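Local coordinates for protein beta-lactamase (Klebsiella pneumoniae, PDB 6KBY) that probably hydrolyses beta-lactam antibiotics to substituted beta-amino acids, as a plasmid-borne class C beta-lactamase, and is captured here with covalently bound adenosine monophosphate, at residues N9-E12 with S13-K16; Q59-T62 with E63-F67; Y176-A179 with I180-L184. One frame throughout, in Å; residues are numbered along the deposited sequence.

Interaction 1: N9-E12 with S13-K16; sequences NIDE and SKIK
Asp11 and Lys14 meet across the first turn of the N-terminal helix 11-30, with Ile10 at the N-cap position directly before it. The backbone evidence for a regular alpha-helical start is a pair of i to i+4 hydrogen bonds: Ile15 N donates a hydrogen bond to Asp11 O over 2.9 Å, and Lys16 N to Glu12 O over 3.0 Å with an N-H...O angle of 167°. The cap itself is looser, since Ser13 N makes just a weak bond to Ile10 O.

Charge complementarity on the exposed flank works through solvent. Asp11 OD1 and Lys14 NZ stand 4.4 Å apart, beyond a salt bridge, and water 1 fills the role of intermediary by donating to the carboxylate and accepting from the ammonium group. Lys14 reaches this position because its chain is extended beyond CG and runs back past Ile10 O and the Asp11 carboxylate.

Several of the remaining polar ends have their main partners outside the turn. Glu12 and Lys16 lie side by side and point the same way, yet Glu12 OE2 bonds to Tyr48 OH on strand 44-50, while Lys16 NZ forms a salt bridge with Asp20 one turn further on. Ile15, buried, packs on Tyr46 and Tyr48 of that same strand, which is the edge strand of the main sheet. Ser13 OG accepts from the backbone N of His7, which probably belongs to a purification tag, and is also 2.7 Å from water 2, which donates to Glu12 OE1 over 3.0 Å.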
ATOM      1  N   ASN A   9      10.239  11.004 -32.024  1.00 18.86           N
ATOM      2  CA  ASN A   9       9.209  11.999 -31.718  1.00 18.57           C
ATOM      3  C   ASN A   9       8.025  11.387 -30.971  1.00 20.10           C
ATOM      4  O   ASN A   9       6.902  11.896 -31.041  1.00 20.93           O
ATOM      5  CB  ASN A   9       8.761  12.764 -32.970  1.00 18.73           C
ATOM      6  CG  ASN A   9       9.923  13.426 -33.693  1.00 18.13           C
ATOM      7  OD1 ASN A   9      10.778  14.056 -33.071  1.00 22.07           O
ATOM      8  ND2 ASN A   9       9.962  13.279 -35.016  1.00 17.54           N
ATOM      9  N   ILE A  10       8.277  10.298 -30.247  1.00 18.82           N
ATOM     10  CA  ILE A  10       7.268   9.592 -29.465  1.00 20.95           C
ATOM     11  C   ILE A  10       7.772   9.517 -28.032  1.00 18.03           C
ATOM     12  O   ILE A  10       8.832   8.933 -27.772  1.00 19.73           O
ATOM     13  CB  ILE A  10       7.013   8.179 -30.014  1.00 23.12           C
ATOM     14  CG1 ILE A  10       6.630   8.230 -31.493  1.00 24.44           C
ATOM     15  CG2 ILE A  10       5.932   7.476 -29.200  1.00 23.14           C
ATOM     16  CD1 ILE A  10       5.194   8.604 -31.730  1.00 21.70           C
ATOM     17  N   ASP A  11       7.017  10.102 -27.100  1.00 19.41           N
ATOM     18  CA  ASP A  11       7.398  10.007 -25.697  1.00 15.81           C
ATOM     19  C   ASP A  11       7.435   8.562 -25.218  1.00 15.54           C
ATOM     20  O   ASP A  11       8.263   8.221 -24.365  1.00 15.04           O
ATOM     21  CB  ASP A  11       6.457  10.841 -24.826  1.00 19.91           C
ATOM     22  CG  ASP A  11       6.769  12.322 -24.880  1.00 22.40           C
ATOM     23  OD1 ASP A  11       7.820  12.695 -25.442  1.00 22.37           O
ATOM     24  OD2 ASP A  11       5.969  13.117 -24.345  1.00 26.22           O
ATOM     25  N   GLU A  12       6.566   7.703 -25.761  1.00 16.54           N
ATOM     26  CA  GLU A  12       6.490   6.316 -25.303  1.00 17.49           C
ATOM     27  C   GLU A  12       7.839   5.620 -25.423  1.00 15.50           C
ATOM     28  O   GLU A  12       8.259   4.899 -24.512  1.00 16.16           O
ATOM     29  CB  GLU A  12       5.427   5.549 -26.095  1.00 20.38           C
ATOM     30  CG  GLU A  12       5.087   4.146 -25.550  1.00 22.29           C
ATOM     31  CD  GLU A  12       6.163   3.095 -25.799  1.00 23.35           C
ATOM     32  OE1 GLU A  12       6.757   3.095 -26.899  1.00 25.43           O
ATOM     33  OE2 GLU A  12       6.416   2.273 -24.886  1.00 23.72           O
ATOM     34  N   SER A  13       8.520   5.795 -26.559  1.00 15.54           N
ATOM     35  CA  SER A  13       9.800   5.121 -26.741  1.00 15.70           C
ATOM     36  C   SER A  13      10.852   5.668 -25.787  1.00 12.92           C
ATOM     37  O   SER A  13      11.711   4.914 -25.308  1.00 12.36           O
ATOM     38  CB  SER A  13      10.260   5.242 -28.194  1.00 17.30           C
ATOM     39  OG  SER A  13       9.505   4.389 -29.036  1.00 19.84           O
ATOM     40  N   LYS A  14      10.783   6.965 -25.490  1.00 12.35           N
ATOM     41  CA  LYS A  14      11.695   7.557 -24.523  1.00 12.11           C
ATOM     42  C   LYS A  14      11.455   6.996 -23.130  1.00 10.46           C
ATOM     43  O   LYS A  14      12.409   6.685 -22.410  1.00 10.85           O
ATOM     44  CB  LYS A  14      11.549   9.081 -24.535  1.00 13.43           C
ATOM     45  CG  LYS A  14      11.959   9.716 -25.852  1.00 14.87           C
ATOM     46  CD  LYS A  14      11.649  11.205 -25.896  1.00 19.32           C
ATOM     47  CE  LYS A  14      12.055  11.797 -27.243  1.00 22.03           C
ATOM     48  NZ  LYS A  14      11.714  13.245 -27.364  1.00 26.40           N
ATOM     49  N   ILE A  15      10.188   6.858 -22.736  1.00  9.84           N
ATOM     50  CA  ILE A  15       9.875   6.310 -21.420  1.00  9.48           C
ATOM     51  C   ILE A  15      10.346   4.866 -21.314  1.00  9.94           C
ATOM     52  O   ILE A  15      10.962   4.467 -20.317  1.00  9.72           O
ATOM     53  CB  ILE A  15       8.371   6.465 -21.123  1.00 11.29           C
ATOM     54  CG1 ILE A  15       8.008   7.949 -21.046  1.00 11.04           C
ATOM     55  CG2 ILE A  15       8.007   5.751 -19.835  1.00 12.59           C
ATOM     56  CD1 ILE A  15       6.516   8.222 -20.990  1.00 13.50           C
ATOM     57  N   LYS A  16      10.091   4.066 -22.349  1.00 10.43           N
ATOM     58  CA  LYS A  16      10.547   2.680 -22.321  1.00 10.54           C
ATOM     59  C   LYS A  16      12.058   2.601 -22.170  1.00 10.25           C
ATOM     60  O   LYS A  16      12.567   1.772 -21.410  1.00 10.18           O
ATOM     61  CB  LYS A  16      10.089   1.935 -23.576  1.00 12.23           C
ATOM     62  CG  LYS A  16      10.507   0.471 -23.586  1.00 14.48           C
ATOM     63  CD  LYS A  16       9.925  -0.269 -24.775  1.00 17.34           C
ATOM     64  CE  LYS A  16      10.187  -1.762 -24.674  1.00 20.27           C
ATOM     65  NZ  LYS A  16      11.643  -2.083 -24.730  1.00 20.08           N
TER
HETATM   66  O   HOH W   1       8.837  12.877 -28.024  1.00 25.77           O
HETATM   67  O   HOH W   2       9.201   1.897 -28.039  1.00 25.97           O

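Interaction 2: Q59-T62 with E63-F67; sequences QPVT and ENTLF
Two threonine torsions set up the contact between Thr62 and Thr65. In Thr62, chi1 of 76° places OG1 between the backbone N and the carbonyl carbon, where it faces forward over the turn; in Thr65, chi1 of -60° leaves OG1 beside its own backbone N and aims it back at Thr62. Each hydroxyl then takes a backbone N-H from the other segment. Thr62 N donates to Thr65 OG1 over 2.8 Å, nearly straight, and Asn64 N donates to Thr62 OG1 over 3.0 Å.

Between these two side-chain bonds runs the main-chain bond that closes the turn, from Thr65 N to Thr62 O at 3.1 Å. Its N-H points well at the oxygen, but the donor sits above the carbonyl plane, 62° out of it, and therefore not on a lone pair. Thr65 thus grips Thr62 twice, once through its amide and once through its hydroxyl. Thr65 OG1 is also 2.6 Å from water 3, which donates to Pro60 O and so links the hydroxyl to the end of strand 58-60.

The apolar part of the contact is small. Val61 and Phe67 cross at about a right angle, with Val61 CG1 touching the edge of the phenyl ring, near its plane, 4.0 Å from Phe67 CZ. Outside the segments, Thr65 packs on Ala53 and Ala206, while Val61 shares a backbone hydrogen bond with Gly51.

The backbone of Glu63 and Asn64 makes this a type I beta turn from Thr62 to Thr65, closed by the Thr65 N to Thr62 O bond, with the Thr62 hydroxyl receiving the amide two residues ahead as in an ST turn; it joins strand 58-60 to strand 67-68 in the class C beta-lactamase fold.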
ATOM      1  N   GLN A  59       7.880 -19.547 -16.567  1.00 15.54           N
ATOM      2  CA  GLN A  59       6.710 -18.797 -17.006  1.00 14.59           C
ATOM      3  C   GLN A  59       7.090 -17.322 -17.055  1.00 13.24           C
ATOM      4  O   GLN A  59       7.624 -16.790 -16.067  1.00 13.19           O
ATOM      5  CB  GLN A  59       5.511 -18.996 -16.072  1.00 14.91           C
ATOM      6  CG  GLN A  59       4.988 -20.424 -15.997  1.00 20.10           C
ATOM      7  CD  GLN A  59       4.359 -20.896 -17.296  1.00 22.28           C
ATOM      8  OE1 GLN A  59       4.083 -20.100 -18.197  1.00 25.24           O
ATOM      9  NE2 GLN A  59       4.122 -22.200 -17.396  1.00 26.47           N
ATOM     10  N   PRO A  60       6.828 -16.637 -18.162  1.00 12.44           N
ATOM     11  CA  PRO A  60       7.187 -15.220 -18.262  1.00 11.97           C
ATOM     12  C   PRO A  60       6.188 -14.340 -17.523  1.00 11.01           C
ATOM     13  O   PRO A  60       5.025 -14.696 -17.332  1.00 11.93           O
ATOM     14  CB  PRO A  60       7.101 -14.956 -19.767  1.00 13.51           C
ATOM     15  CG  PRO A  60       6.026 -15.890 -20.227  1.00 16.48           C
ATOM     16  CD  PRO A  60       6.202 -17.138 -19.399  1.00 16.72           C
ATOM     17  N   VAL A  61       6.666 -13.164 -17.110  1.00 10.18           N
ATOM     18  CA  VAL A  61       5.759 -12.102 -16.692  1.00  9.80           C
ATOM     19  C   VAL A  61       4.991 -11.628 -17.916  1.00  9.58           C
ATOM     20  O   VAL A  61       5.581 -11.371 -18.975  1.00 11.18           O
ATOM     21  CB  VAL A  61       6.538 -10.942 -16.049  1.00  9.64           C
ATOM     22  CG1 VAL A  61       5.594  -9.802 -15.652  1.00  9.46           C
ATOM     23  CG2 VAL A  61       7.326 -11.417 -14.841  1.00  9.52           C
ATOM     24  N   THR A  62       3.668 -11.545 -17.790  1.00  9.96           N
ATOM     25  CA  THR A  62       2.783 -11.066 -18.841  1.00 10.31           C
ATOM     26  C   THR A  62       1.884  -9.989 -18.251  1.00  9.87           C
ATOM     27  O   THR A  62       1.937  -9.689 -17.056  1.00  9.14           O
ATOM     28  CB  THR A  62       1.883 -12.185 -19.380  1.00 12.49           C
ATOM     29  OG1 THR A  62       0.839 -12.443 -18.430  1.00 12.02           O
ATOM     30  CG2 THR A  62       2.674 -13.463 -19.637  1.00 13.40           C
ATOM     31  N   GLU A  63       1.010  -9.439 -19.093  1.00 10.39           N
ATOM     32  CA  GLU A  63       0.030  -8.465 -18.631  1.00 11.15           C
ATOM     33  C   GLU A  63      -0.885  -9.023 -17.546  1.00 10.08           C
ATOM     34  O   GLU A  63      -1.510  -8.243 -16.817  1.00 10.65           O
ATOM     35  CB  GLU A  63      -0.822  -7.991 -19.807  1.00 13.59           C
ATOM     36  CG  GLU A  63      -1.674  -9.092 -20.420  1.00 19.50           C
ATOM     37  CD  GLU A  63      -2.522  -8.602 -21.574  1.00 25.71           C
ATOM     38  OE1 GLU A  63      -2.648  -9.338 -22.576  1.00 30.56           O
ATOM     39  OE2 GLU A  63      -3.065  -7.479 -21.477  1.00 30.30           O
ATOM     40  N   ASN A  64      -0.987 -10.346 -17.428  1.00 10.31           N
ATOM     41  CA  ASN A  64      -1.894 -10.973 -16.477  1.00 10.26           C
ATOM     42  C   ASN A  64      -1.217 -11.419 -15.189  1.00  9.19           C
ATOM     43  O   ASN A  64      -1.897 -11.927 -14.292  1.00  9.14           O
ATOM     44  CB  ASN A  64      -2.601 -12.166 -17.129  1.00 12.64           C
ATOM     45  CG  ASN A  64      -3.444 -11.757 -18.312  1.00 16.42           C
ATOM     46  OD1 ASN A  64      -4.169 -10.770 -18.252  1.00 18.27           O
ATOM     47  ND2 ASN A  64      -3.339 -12.506 -19.401  1.00 23.18           N
ATOM     48  N   THR A  65       0.093 -11.232 -15.064  1.00  8.77           N
ATOM     49  CA  THR A  65       0.807 -11.781 -13.919  1.00  8.27           C
ATOM     50  C   THR A  65       0.388 -11.087 -12.634  1.00  7.78           C
ATOM     51  O   THR A  65       0.392  -9.854 -12.547  1.00  8.29           O
ATOM     52  CB  THR A  65       2.314 -11.628 -14.106  1.00  8.49           C
ATOM     53  OG1 THR A  65       2.723 -12.328 -15.284  1.00  8.94           O
ATOM     54  CG2 THR A  65       3.062 -12.184 -12.897  1.00  9.70           C
ATOM     55  N   LEU A  66       0.062 -11.894 -11.629  1.00  8.07           N
ATOM     56  CA  LEU A  66      -0.291 -11.428 -10.299  1.00  8.04           C
ATOM     57  C   LEU A  66       0.943 -11.481  -9.411  1.00  7.75           C
ATOM     58  O   LEU A  66       1.637 -12.506  -9.352  1.00  8.54           O
ATOM     59  CB  LEU A  66      -1.381 -12.318  -9.700  1.00  8.77           C
ATOM     60  CG  LEU A  66      -2.706 -12.326 -10.460  1.00  9.20           C
ATOM     61  CD1 LEU A  66      -3.544 -13.527 -10.062  1.00 10.44           C
ATOM     62  CD2 LEU A  66      -3.471 -11.041 -10.208  1.00  9.29           C
ATOM     63  N   PHE A  67       1.204 -10.374  -8.718  1.00  7.62           N
ATOM     64  CA  PHE A  67       2.271 -10.285  -7.737  1.00  7.26           C
ATOM     65  C   PHE A  67       1.658 -10.044  -6.363  1.00  7.08           C
ATOM     66  O   PHE A  67       0.638  -9.360  -6.236  1.00  7.30           O
ATOM     67  CB  PHE A  67       3.205  -9.096  -8.028  1.00  7.16           C
ATOM     68  CG  PHE A  67       4.006  -9.213  -9.304  1.00  7.62           C
ATOM     69  CD1 PHE A  67       3.440  -8.912 -10.538  1.00  7.78           C
ATOM     70  CD2 PHE A  67       5.348  -9.557  -9.258  1.00  8.00           C
ATOM     71  CE1 PHE A  67       4.196  -8.991 -11.704  1.00  8.50           C
ATOM     72  CE2 PHE A  67       6.106  -9.640 -10.418  1.00  8.64           C
ATOM     73  CZ  PHE A  67       5.529  -9.353 -11.641  1.00  8.50           C
TER
HETATM   74  O   HOH W   3       2.815 -14.928 -15.608  1.00 14.37           O

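Interaction 3: Y176-A179 with I180-L184; sequences YEDA and IEKTL
Tyr176 lays one face of its ring against Ile180, one helical turn ahead. Ile180 CG1 stands 3.6 Å from the ring centroid and 22° off the normal, which meets the geometry of a CH-pi contact; the methylene is offset toward the phenol end, where Tyr176 CZ is 3.4 Å away. Ile180 CD1 continues the contact to Tyr176 OH. With CG anti to the backbone N (chi1 -175°), the tyrosine swings its ring forward along the helix to reach this partner. Tyr176 also packs on Ala77 and Leu80 of helix 72-86 and on Asn225 and Glu226.

Glu177 accepts the amide of Glu181 at its carbonyl, but its side chain turns elsewhere, with OE2 bonded to Asn225 ND2. The carboxylate of Glu181 likewise finds its partners outside, at the backbone N-H groups of Leu195 and Lys196.

From here the helix 176-187 departs from regular alpha geometry and widens into a pi-type turn at 180-184. Asp178 O records the change: it holds Lys182 N at 2.8 Å and, more weakly, Thr183 N at 3.4 Å, while water 4 makes a further weak bond to it and lies 2.7 Å from Thr183 OG1. The Asp178 and Lys182 side chains run alongside each other, where Asp178 OD1 comes no nearer than 4.1 Å, to Lys182 CG.

Ala179, whose methyl packs on Leu80, completes the shift. Its carbonyl oxygen receives Leu184 N, five residues on, over 2.8 Å at 157°, whereas the i+4 bond from Thr183 N to Ala179 O is weak at 3.2 Å.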
ATOM      1  N   TYR A 176     -14.235  -8.452   6.199  1.00 10.08           N
ATOM      2  CA  TYR A 176     -13.246  -7.692   5.441  1.00  9.05           C
ATOM      3  C   TYR A 176     -13.047  -8.280   4.049  1.00  9.05           C
ATOM      4  O   TYR A 176     -12.928  -7.545   3.064  1.00  8.54           O
ATOM      5  CB  TYR A 176     -11.916  -7.627   6.199  1.00  9.82           C
ATOM      6  CG  TYR A 176     -10.915  -6.744   5.500  1.00  8.54           C
ATOM      7  CD1 TYR A 176     -11.038  -5.370   5.557  1.00  9.02           C
ATOM      8  CD2 TYR A 176      -9.866  -7.283   4.763  1.00  8.89           C
ATOM      9  CE1 TYR A 176     -10.149  -4.547   4.911  1.00  8.58           C
ATOM     10  CE2 TYR A 176      -8.960  -6.460   4.103  1.00  8.20           C
ATOM     11  CZ  TYR A 176      -9.112  -5.088   4.185  1.00  7.49           C
ATOM     12  OH  TYR A 176      -8.249  -4.227   3.547  1.00  8.15           O
ATOM     13  N   GLU A 177     -13.032  -9.609   3.951  1.00 10.20           N
ATOM     14  CA  GLU A 177     -12.844 -10.261   2.662  1.00 10.94           C
ATOM     15  C   GLU A 177     -13.967  -9.904   1.699  1.00 10.63           C
ATOM     16  O   GLU A 177     -13.715  -9.605   0.526  1.00 10.41           O
ATOM     17  CB  GLU A 177     -12.772 -11.774   2.867  1.00 13.12           C
ATOM     18  CG  GLU A 177     -11.586 -12.251   3.697  1.00 21.89           C
ATOM     19  CD  GLU A 177     -11.621 -11.782   5.152  1.00 21.11           C
ATOM     20  OE1 GLU A 177     -12.694 -11.883   5.791  1.00 19.75           O
ATOM     21  OE2 GLU A 177     -10.581 -11.290   5.653  1.00 24.61           O
ATOM     22  N   ASP A 178     -15.217  -9.931   2.177  1.00 11.48           N
ATOM     23  CA  ASP A 178     -16.340  -9.527   1.338  1.00 11.26           C
ATOM     24  C   ASP A 178     -16.275  -8.042   1.006  1.00  9.70           C
ATOM     25  O   ASP A 178     -16.557  -7.640  -0.126  1.00 10.58           O
ATOM     26  CB  ASP A 178     -17.671  -9.833   2.034  1.00 13.62           C
ATOM     27  CG  ASP A 178     -18.109 -11.274   1.876  1.00 18.92           C
ATOM     28  OD1 ASP A 178     -17.443 -12.035   1.144  1.00 20.14           O
ATOM     29  OD2 ASP A 178     -19.141 -11.636   2.484  1.00 19.95           O
ATOM     30  N   ALA A 179     -15.923  -7.208   1.987  1.00  9.78           N
ATOM     31  CA  ALA A 179     -15.831  -5.776   1.728  1.00  9.78           C
ATOM     32  C   ALA A 179     -14.856  -5.483   0.595  1.00  8.67           C
ATOM     33  O   ALA A 179     -15.134  -4.657  -0.280  1.00  9.38           O
ATOM     34  CB  ALA A 179     -15.404  -5.044   2.996  1.00  9.75           C
ATOM     35  N   ILE A 180     -13.713  -6.164   0.591  1.00  8.16           N
ATOM     36  CA  ILE A 180     -12.683  -5.901  -0.407  1.00  7.99           C
ATOM     37  C   ILE A 180     -13.034  -6.539  -1.746  1.00  7.76           C
ATOM     38  O   ILE A 180     -12.996  -5.883  -2.790  1.00  8.12           O
ATOM     39  CB  ILE A 180     -11.314  -6.372   0.115  1.00  8.79           C
ATOM     40  CG1 ILE A 180     -10.876  -5.544   1.332  1.00  8.48           C
ATOM     41  CG2 ILE A 180     -10.274  -6.337  -0.985  1.00  9.38           C
ATOM     42  CD1 ILE A 180     -10.786  -4.049   1.079  1.00  9.43           C
ATOM     43  N   GLU A 181     -13.373  -7.830  -1.745  1.00  8.27           N
ATOM     44  CA  GLU A 181     -13.560  -8.534  -3.013  1.00  8.75           C
ATOM     45  C   GLU A 181     -14.944  -8.348  -3.623  1.00  9.04           C
ATOM     46  O   GLU A 181     -15.086  -8.512  -4.840  1.00 10.02           O
ATOM     47  CB  GLU A 181     -13.256 -10.023  -2.857  1.00  9.85           C
ATOM     48  CG  GLU A 181     -11.789 -10.316  -2.592  1.00  9.91           C
ATOM     49  CD  GLU A 181     -11.437 -11.780  -2.784  1.00 10.16           C
ATOM     50  OE1 GLU A 181     -12.366 -12.619  -2.853  1.00 13.10           O
ATOM     51  OE2 GLU A 181     -10.238 -12.111  -2.881  1.00 10.11           O
ATOM     52  N   LYS A 182     -15.958  -8.027  -2.825  1.00  8.76           N
ATOM     53  CA  LYS A 182     -17.303  -7.833  -3.353  1.00  9.71           C
ATOM     54  C   LYS A 182     -17.689  -6.372  -3.506  1.00 10.19           C
ATOM     55  O   LYS A 182     -18.509  -6.056  -4.374  1.00 12.60           O
ATOM     56  CB  LYS A 182     -18.348  -8.538  -2.481  1.00 10.87           C
ATOM     57  CG  LYS A 182     -18.178 -10.037  -2.397  1.00 13.02           C
ATOM     58  CD  LYS A 182     -18.561 -10.708  -3.697  1.00 13.52           C
ATOM     59  CE  LYS A 182     -18.371 -12.205  -3.583  1.00 14.64           C
ATOM     60  NZ  LYS A 182     -18.859 -12.924  -4.787  1.00 12.84           N
ATOM     61  N   THR A 183     -17.127  -5.467  -2.700  1.00 10.01           N
ATOM     62  CA  THR A 183     -17.460  -4.047  -2.792  1.00 11.02           C
ATOM     63  C   THR A 183     -16.319  -3.203  -3.349  1.00 10.48           C
ATOM     64  O   THR A 183     -16.473  -2.584  -4.404  1.00 11.95           O
ATOM     65  CB  THR A 183     -17.954  -3.490  -1.448  1.00 13.26           C
ATOM     66  OG1 THR A 183     -19.188  -4.128  -1.103  1.00 15.54           O
ATOM     67  CG2 THR A 183     -18.187  -1.984  -1.550  1.00 14.79           C
ATOM     68  N   LEU A 184     -15.164  -3.169  -2.680  1.00  9.56           N
ATOM     69  CA  LEU A 184     -14.166  -2.149  -2.989  1.00  9.22           C
ATOM     70  C   LEU A 184     -13.491  -2.396  -4.334  1.00  8.77           C
ATOM     71  O   LEU A 184     -13.516  -1.532  -5.219  1.00  9.28           O
ATOM     72  CB  LEU A 184     -13.133  -2.047  -1.870  1.00  9.69           C
ATOM     73  CG  LEU A 184     -12.075  -0.973  -2.146  1.00 11.44           C
ATOM     74  CD1 LEU A 184     -12.692   0.410  -2.247  1.00 17.00           C
ATOM     75  CD2 LEU A 184     -10.965  -0.993  -1.110  1.00 13.96           C
TER
HETATM   76  O   HOH W   4     -19.041  -6.312   0.406  1.00 17.84           O

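All three are local contacts within continuous stretches, and they follow one another along the chain without touching. Interaction 1 opens helix 11-30 beside edge strand 44-50 of the ten-stranded antiparallel sheet, away from the annotated sites. Interaction 2 lies about 23 Å from it between centres, in the connection from strand 58-60 to strand 67-68. Interaction 3, on helix 176-187, is about 24 Å from interaction 2 and 38 Å from interaction 1, again between centres. Interactions 2 and 3 lie nearer the ligand site: the side chains of Phe67 and Tyr176 each lie about 12 Å from bound AMP, placing these contacts in the surroundings of the pocket without lining it.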